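Local atomic coordinates of McyG protein (Microcystis aeruginosa PCC 7806, PDB entry 4R0M), a protein that probably activates a phenylalanine-like starter acid as its adenylate and passes it to its own carrier domain in microcystin synthesis. Residues A[87-100]-A[168-181]. Numbering follows the deposited sequence.
Sequences LWACFLGGIIPVPL and LPILDPQDAALLLF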
loop_
_atom_site.group_PDB
_atom_site.type_symbol
_atom_site.label_atom_id
_atom_site.label_comp_id
_atom_site.label_asym_id
_atom_site.label_seq_id
_atom_site.Cartn_x
_atom_site.Cartn_y
_atom_site.Cartn_z
ATOM N N LEU A 87 0.050 -15.528 -10.218
ATOM C CA LEU A 87 -0.209 -15.551 -8.778
ATOM C C LEU A 87 -1.185 -16.671 -8.418
ATOM O O LEU A 87 -0.955 -17.426 -7.464
ATOM C CB LEU A 87 -0.757 -14.199 -8.308
ATOM C CG LEU A 87 -1.064 -14.026 -6.817
ATOM C CD1 LEU A 87 0.191 -13.672 -6.031
ATOM C CD2 LEU A 87 -2.131 -12.959 -6.619
ATOM N N TRP A 88 -2.270 -16.766 -9.188
ATOM C CA TRP A 88 -3.275 -17.808 -9.004
ATOM C C TRP A 88 -2.774 -19.171 -9.378
ATOM O O TRP A 88 -3.179 -20.166 -8.777
ATOM C CB TRP A 88 -4.557 -17.467 -9.755
ATOM C CG TRP A 88 -5.407 -16.481 -8.997
ATOM C CD1 TRP A 88 -5.560 -15.120 -9.243
ATOM C CD2 TRP A 88 -6.233 -16.747 -7.812
ATOM N NE1 TRP A 88 -6.407 -14.546 -8.327
ATOM C CE2 TRP A 88 -6.844 -15.465 -7.440
ATOM C CE3 TRP A 88 -6.521 -17.879 -7.052
ATOM C CZ2 TRP A 88 -7.701 -15.347 -6.355
ATOM C CZ3 TRP A 88 -7.386 -17.746 -5.959
ATOM C CH2 TRP A 88 -7.960 -16.509 -5.621
ATOM N N ALA A 89 -1.875 -19.233 -10.358
ATOM C CA ALA A 89 -1.195 -20.484 -10.695
ATOM C C ALA A 89 -0.506 -21.065 -9.461
ATOM O O ALA A 89 -0.662 -22.250 -9.157
ATOM C CB ALA A 89 -0.189 -20.265 -11.811
ATOM N N CYS A 90 0.246 -20.215 -8.761
ATOM C CA CYS A 90 0.930 -20.581 -7.528
ATOM C C CYS A 90 -0.055 -20.994 -6.437
ATOM O O CYS A 90 0.166 -21.991 -5.741
ATOM C CB CYS A 90 1.808 -19.421 -7.037
ATOM S SG CYS A 90 3.193 -19.012 -8.132
ATOM N N PHE A 91 -1.140 -20.236 -6.292
ATOM C CA PHE A 91 -2.176 -20.557 -5.303
ATOM C C PHE A 91 -2.745 -21.966 -5.506
ATOM O O PHE A 91 -2.858 -22.737 -4.551
ATOM C CB PHE A 91 -3.310 -19.524 -5.325
ATOM C CG PHE A 91 -2.941 -18.182 -4.743
ATOM C CD1 PHE A 91 -1.893 -18.050 -3.835
ATOM C CD2 PHE A 91 -3.673 -17.050 -5.079
ATOM C CE1 PHE A 91 -1.571 -16.811 -3.296
ATOM C CE2 PHE A 91 -3.356 -15.809 -4.541
ATOM C CZ PHE A 91 -2.302 -15.689 -3.649
ATOM N N LEU A 92 -3.080 -22.294 -6.754
ATOM C CA LEU A 92 -3.680 -23.585 -7.098
ATOM C C LEU A 92 -2.742 -24.770 -6.869
ATOM O O LEU A 92 -3.187 -25.850 -6.482
ATOM C CB LEU A 92 -4.168 -23.591 -8.550
ATOM C CG LEU A 92 -5.272 -22.635 -9.013
ATOM C CD1 LEU A 92 -5.457 -22.765 -10.516
ATOM C CD2 LEU A 92 -6.592 -22.876 -8.298
ATOM N N GLY A 93 -1.447 -24.566 -7.107
ATOM C CA GLY A 93 -0.466 -25.643 -6.981
ATOM C C GLY A 93 0.168 -25.801 -5.613
ATOM O O GLY A 93 0.999 -26.686 -5.412
ATOM N N GLY A 94 -0.220 -24.947 -4.671
ATOM C CA GLY A 94 0.392 -24.937 -3.345
ATOM C C GLY A 94 1.820 -24.418 -3.354
ATOM O O GLY A 94 2.596 -24.708 -2.442
ATOM N N ILE A 95 2.168 -23.667 -4.399
ATOM C CA ILE A 95 3.451 -22.974 -4.487
ATOM C C ILE A 95 3.241 -21.581 -3.905
ATOM O O ILE A 95 2.245 -20.928 -4.206
ATOM C CB ILE A 95 3.941 -22.872 -5.950
ATOM C CG1 ILE A 95 4.170 -24.271 -6.539
ATOM C CG2 ILE A 95 5.218 -22.042 -6.046
ATOM C CD1 ILE A 95 4.164 -24.315 -8.053
ATOM N N ILE A 96 4.163 -21.140 -3.056
ATOM C CA ILE A 96 4.031 -19.842 -2.397
ATOM C C ILE A 96 4.625 -18.721 -3.261
ATOM O O ILE A 96 5.843 -18.662 -3.451
ATOM C CB ILE A 96 4.659 -19.848 -0.984
ATOM C CG1 ILE A 96 3.988 -20.912 -0.104
ATOM C CG2 ILE A 96 4.545 -18.473 -0.333
ATOM C CD1 ILE A 96 4.835 -21.393 1.054
ATOM N N PRO A 97 3.762 -17.833 -3.793
ATOM C CA PRO A 97 4.264 -16.696 -4.560
ATOM C C PRO A 97 4.832 -15.627 -3.630
ATOM O O PRO A 97 4.294 -15.400 -2.542
ATOM C CB PRO A 97 3.018 -16.177 -5.276
ATOM C CG PRO A 97 1.886 -16.547 -4.376
ATOM C CD PRO A 97 2.294 -17.795 -3.644
ATOM N N VAL A 98 5.928 -15.003 -4.053
ATOM C CA VAL A 98 6.555 -13.933 -3.281
ATOM C C VAL A 98 6.637 -12.690 -4.166
ATOM O O VAL A 98 7.654 -12.452 -4.828
ATOM C CB VAL A 98 7.945 -14.343 -2.739
ATOM C CG1 VAL A 98 8.499 -13.277 -1.801
ATOM C CG2 VAL A 98 7.866 -15.682 -2.014
ATOM N N PRO A 99 5.547 -11.903 -4.202
ATOM C CA PRO A 99 5.502 -10.726 -5.059
ATOM C C PRO A 99 6.369 -9.609 -4.499
ATOM O O PRO A 99 6.279 -9.287 -3.313
ATOM C CB PRO A 99 4.017 -10.319 -5.034
ATOM C CG PRO A 99 3.289 -11.437 -4.355
ATOM C CD PRO A 99 4.297 -12.068 -3.446
ATOM N N LEU A 100 7.219 -9.047 -5.346
ATOM C CA LEU A 100 8.055 -7.919 -4.954
ATOM C C LEU A 100 7.908 -6.782 -5.961
ATOM O O LEU A 100 7.577 -7.015 -7.125
ATOM C CB LEU A 100 9.520 -8.349 -4.809
ATOM C CG LEU A 100 9.868 -9.334 -3.681
ATOM C CD1 LEU A 100 11.273 -9.889 -3.861
ATOM C CD2 LEU A 100 9.711 -8.707 -2.302
ATOM N N LEU A 168 -5.454 -31.111 -9.131
ATOM C CA LEU A 168 -5.014 -30.096 -8.178
ATOM C C LEU A 168 -4.869 -30.673 -6.772
ATOM O O LEU A 168 -5.649 -31.545 -6.385
ATOM C CB LEU A 168 -5.995 -28.918 -8.163
ATOM C CG LEU A 168 -5.994 -27.984 -9.379
ATOM C CD1 LEU A 168 -7.189 -27.044 -9.332
ATOM C CD2 LEU A 168 -4.691 -27.202 -9.470
ATOM N N PRO A 169 -3.871 -30.192 -6.001
ATOM C CA PRO A 169 -3.686 -30.683 -4.633
ATOM C C PRO A 169 -4.743 -30.152 -3.671
ATOM O O PRO A 169 -5.222 -29.031 -3.836
ATOM C CB PRO A 169 -2.308 -30.139 -4.248
ATOM C CG PRO A 169 -2.139 -28.915 -5.082
ATOM C CD PRO A 169 -2.821 -29.225 -6.383
ATOM N N ILE A 170 -5.106 -30.965 -2.681
ATOM C CA ILE A 170 -5.997 -30.522 -1.610
ATOM C C ILE A 170 -5.126 -29.932 -0.509
ATOM O O ILE A 170 -4.219 -30.594 -0.000
ATOM C CB ILE A 170 -6.886 -31.664 -1.061
ATOM C CG1 ILE A 170 -7.575 -32.413 -2.212
ATOM C CG2 ILE A 170 -7.918 -31.111 -0.083
ATOM C CD1 ILE A 170 -8.221 -33.725 -1.813
ATOM N N LEU A 171 -5.406 -28.683 -0.149
ATOM C CA LEU A 171 -4.529 -27.928 0.739
ATOM C C LEU A 171 -5.149 -27.654 2.104
ATOM O O LEU A 171 -6.373 -27.585 2.246
ATOM C CB LEU A 171 -4.118 -26.607 0.078
ATOM C CG LEU A 171 -3.502 -26.666 -1.323
ATOM C CD1 LEU A 171 -3.638 -25.320 -2.022
ATOM C CD2 LEU A 171 -2.047 -27.118 -1.277
ATOM N N ASP A 172 -4.286 -27.507 3.106
ATOM C CA ASP A 172 -4.694 -27.060 4.428
ATOM C C ASP A 172 -4.807 -25.537 4.394
ATOM O O ASP A 172 -3.843 -24.856 4.042
ATOM C CB ASP A 172 -3.654 -27.488 5.468
ATOM C CG ASP A 172 -4.168 -27.401 6.895
ATOM O OD1 ASP A 172 -4.924 -26.464 7.226
ATOM O OD2 ASP A 172 -3.795 -28.279 7.702
ATOM N N PRO A 173 -5.987 -24.994 4.747
ATOM C CA PRO A 173 -6.146 -23.537 4.804
ATOM C C PRO A 173 -5.231 -22.863 5.836
ATOM O O PRO A 173 -5.021 -21.646 5.767
ATOM C CB PRO A 173 -7.624 -23.349 5.178
ATOM C CG PRO A 173 -8.064 -24.662 5.733
ATOM C CD PRO A 173 -7.257 -25.695 5.008
ATOM N N GLN A 174 -4.691 -23.649 6.768
ATOM C CA GLN A 174 -3.746 -23.149 7.775
ATOM C C GLN A 174 -2.296 -23.123 7.272
ATOM O O GLN A 174 -1.405 -22.614 7.955
ATOM C CB GLN A 174 -3.844 -23.961 9.076
ATOM C CG GLN A 174 -5.140 -23.775 9.859
ATOM C CD GLN A 174 -5.194 -22.470 10.640
ATOM O OE1 GLN A 174 -5.048 -21.381 10.077
ATOM N NE2 GLN A 174 -5.419 -22.575 11.946
ATOM N N ASP A 175 -2.061 -23.682 6.089
ATOM C CA ASP A 175 -0.750 -23.610 5.454
ATOM C C ASP A 175 -0.541 -22.239 4.830
ATOM O O ASP A 175 -1.505 -21.567 4.452
ATOM C CB ASP A 175 -0.600 -24.690 4.377
ATOM C CG ASP A 175 -0.407 -26.080 4.958
ATOM O OD1 ASP A 175 -0.046 -26.201 6.148
ATOM O OD2 ASP A 175 -0.610 -27.061 4.212
ATOM N N ALA A 176 0.723 -21.834 4.726
ATOM C CA ALA A 176 1.099 -20.591 4.060
ATOM C C ALA A 176 0.641 -20.593 2.605
ATOM O O ALA A 176 0.822 -21.580 1.889
ATOM C CB ALA A 176 2.604 -20.381 4.141
ATOM N N ALA A 177 0.041 -19.484 2.185
ATOM C CA ALA A 177 -0.423 -19.320 0.812
ATOM C C ALA A 177 0.264 -18.141 0.125
ATOM O O ALA A 177 0.368 -18.104 -1.100
ATOM C CB ALA A 177 -1.934 -19.137 0.784
ATOM N N LEU A 178 0.726 -17.181 0.923
ATOM C CA LEU A 178 1.282 -15.941 0.403
ATOM C C LEU A 178 2.346 -15.378 1.337
ATOM O O LEU A 178 2.134 -15.273 2.547
ATOM C CB LEU A 178 0.163 -14.915 0.188
ATOM C CG LEU A 178 0.478 -13.536 -0.402
ATOM C CD1 LEU A 178 1.047 -13.629 -1.814
ATOM C CD2 LEU A 178 -0.779 -12.681 -0.383
ATOM N N LEU A 179 3.490 -15.026 0.763
ATOM C CA LEU A 179 4.583 -14.430 1.522
ATOM C C LEU A 179 4.901 -13.043 0.972
ATOM O O LEU A 179 5.349 -12.910 -0.166
ATOM C CB LEU A 179 5.815 -15.342 1.491
ATOM C CG LEU A 179 7.087 -14.948 2.250
ATOM C CD1 LEU A 179 6.833 -14.718 3.732
ATOM C CD2 LEU A 179 8.147 -16.021 2.056
ATOM N N LEU A 180 4.648 -12.017 1.785
ATOM C CA LEU A 180 4.860 -10.626 1.381
ATOM C C LEU A 180 5.895 -9.920 2.254
ATOM O O LEU A 180 5.701 -9.758 3.462
ATOM C CB LEU A 180 3.540 -9.844 1.403
ATOM C CG LEU A 180 2.456 -10.206 0.386
ATOM C CD1 LEU A 180 1.102 -9.709 0.865
ATOM C CD2 LEU A 180 2.783 -9.639 -0.986
ATOM N N PHE A 181 6.989 -9.497 1.627
ATOM C CA PHE A 181 8.067 -8.809 2.327
ATOM C C PHE A 181 7.841 -7.306 2.370
ATOM O O PHE A 181 7.589 -6.679 1.342
ATOM C CB PHE A 181 9.417 -9.119 1.677
ATOM C CG PHE A 181 9.985 -10.455 2.061
ATOM C CD1 PHE A 181 9.609 -11.611 1.381
ATOM C CD2 PHE A 181 10.904 -10.560 3.098
ATOM C CE1 PHE A 181 10.133 -12.844 1.735
ATOM C CE2 PHE A 181 11.433 -11.791 3.456
ATOM C CZ PHE A 181 11.046 -12.935 2.773
HETATM O O HOH W 1 0.185 -20.403 -2.522
#
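F91 turns the edge of its ring to A177: CE1 stands 3.2 Å from A177 O, and this oxygen lies in the ring plane, as do the bridging water and W88 CD2 at other points of the rim. One face of the F91 ring carries L87 O, offset toward the rim; F91 CD2 in turn sits over a face of the W88 indole. At F181 the edge is again used, with V98 CG1 3.8 Å from CD1 near the ring plane. A177 O accepts a hydrogen bond from the water, which also donates to I95 O (2.7 Å from each), joining two buried carbonyls, and P97 CD packs against A177 O as well.

Strands 96-99 and 176-181 run nearly parallel, at 18° and 5.3 Å between axes, yet their one direct hydrogen bond, L179 N to P97 O, is weak at 3.4 Å though straight (170°). P97 and P99 have no N-H to offer, and V98 CA contributes a CH...O contact to L179 O. Side chains supply the rest. I96 holds CG2 anti to the backbone N (CG1 at chi1 -59°), which lays CG2 on L179 CB while CD1 reaches A176 CB, 3.9 Å away. An alanine here would lose both branches and is likely to leave a gap where strand 96-99 packs on A176 and L179. On the other side, the L178 side chain crosses the rings of P97 and P99 at about a right angle, its CD1 making the contact with both.

Before strand 176-181, L171 CD2 approaches G94 CA at 3.9 Å, where a side chain would clash; G94, with its positive phi, belongs to the Schellman motif that follows helix 80-93. Helix and strand 96-99, the latter bonded to strand 72-76, form part of a parallel beta-alpha-beta unit, joined here to the edge of hairpin 176-195 in the AMP-binding domain of the ANL superfamily.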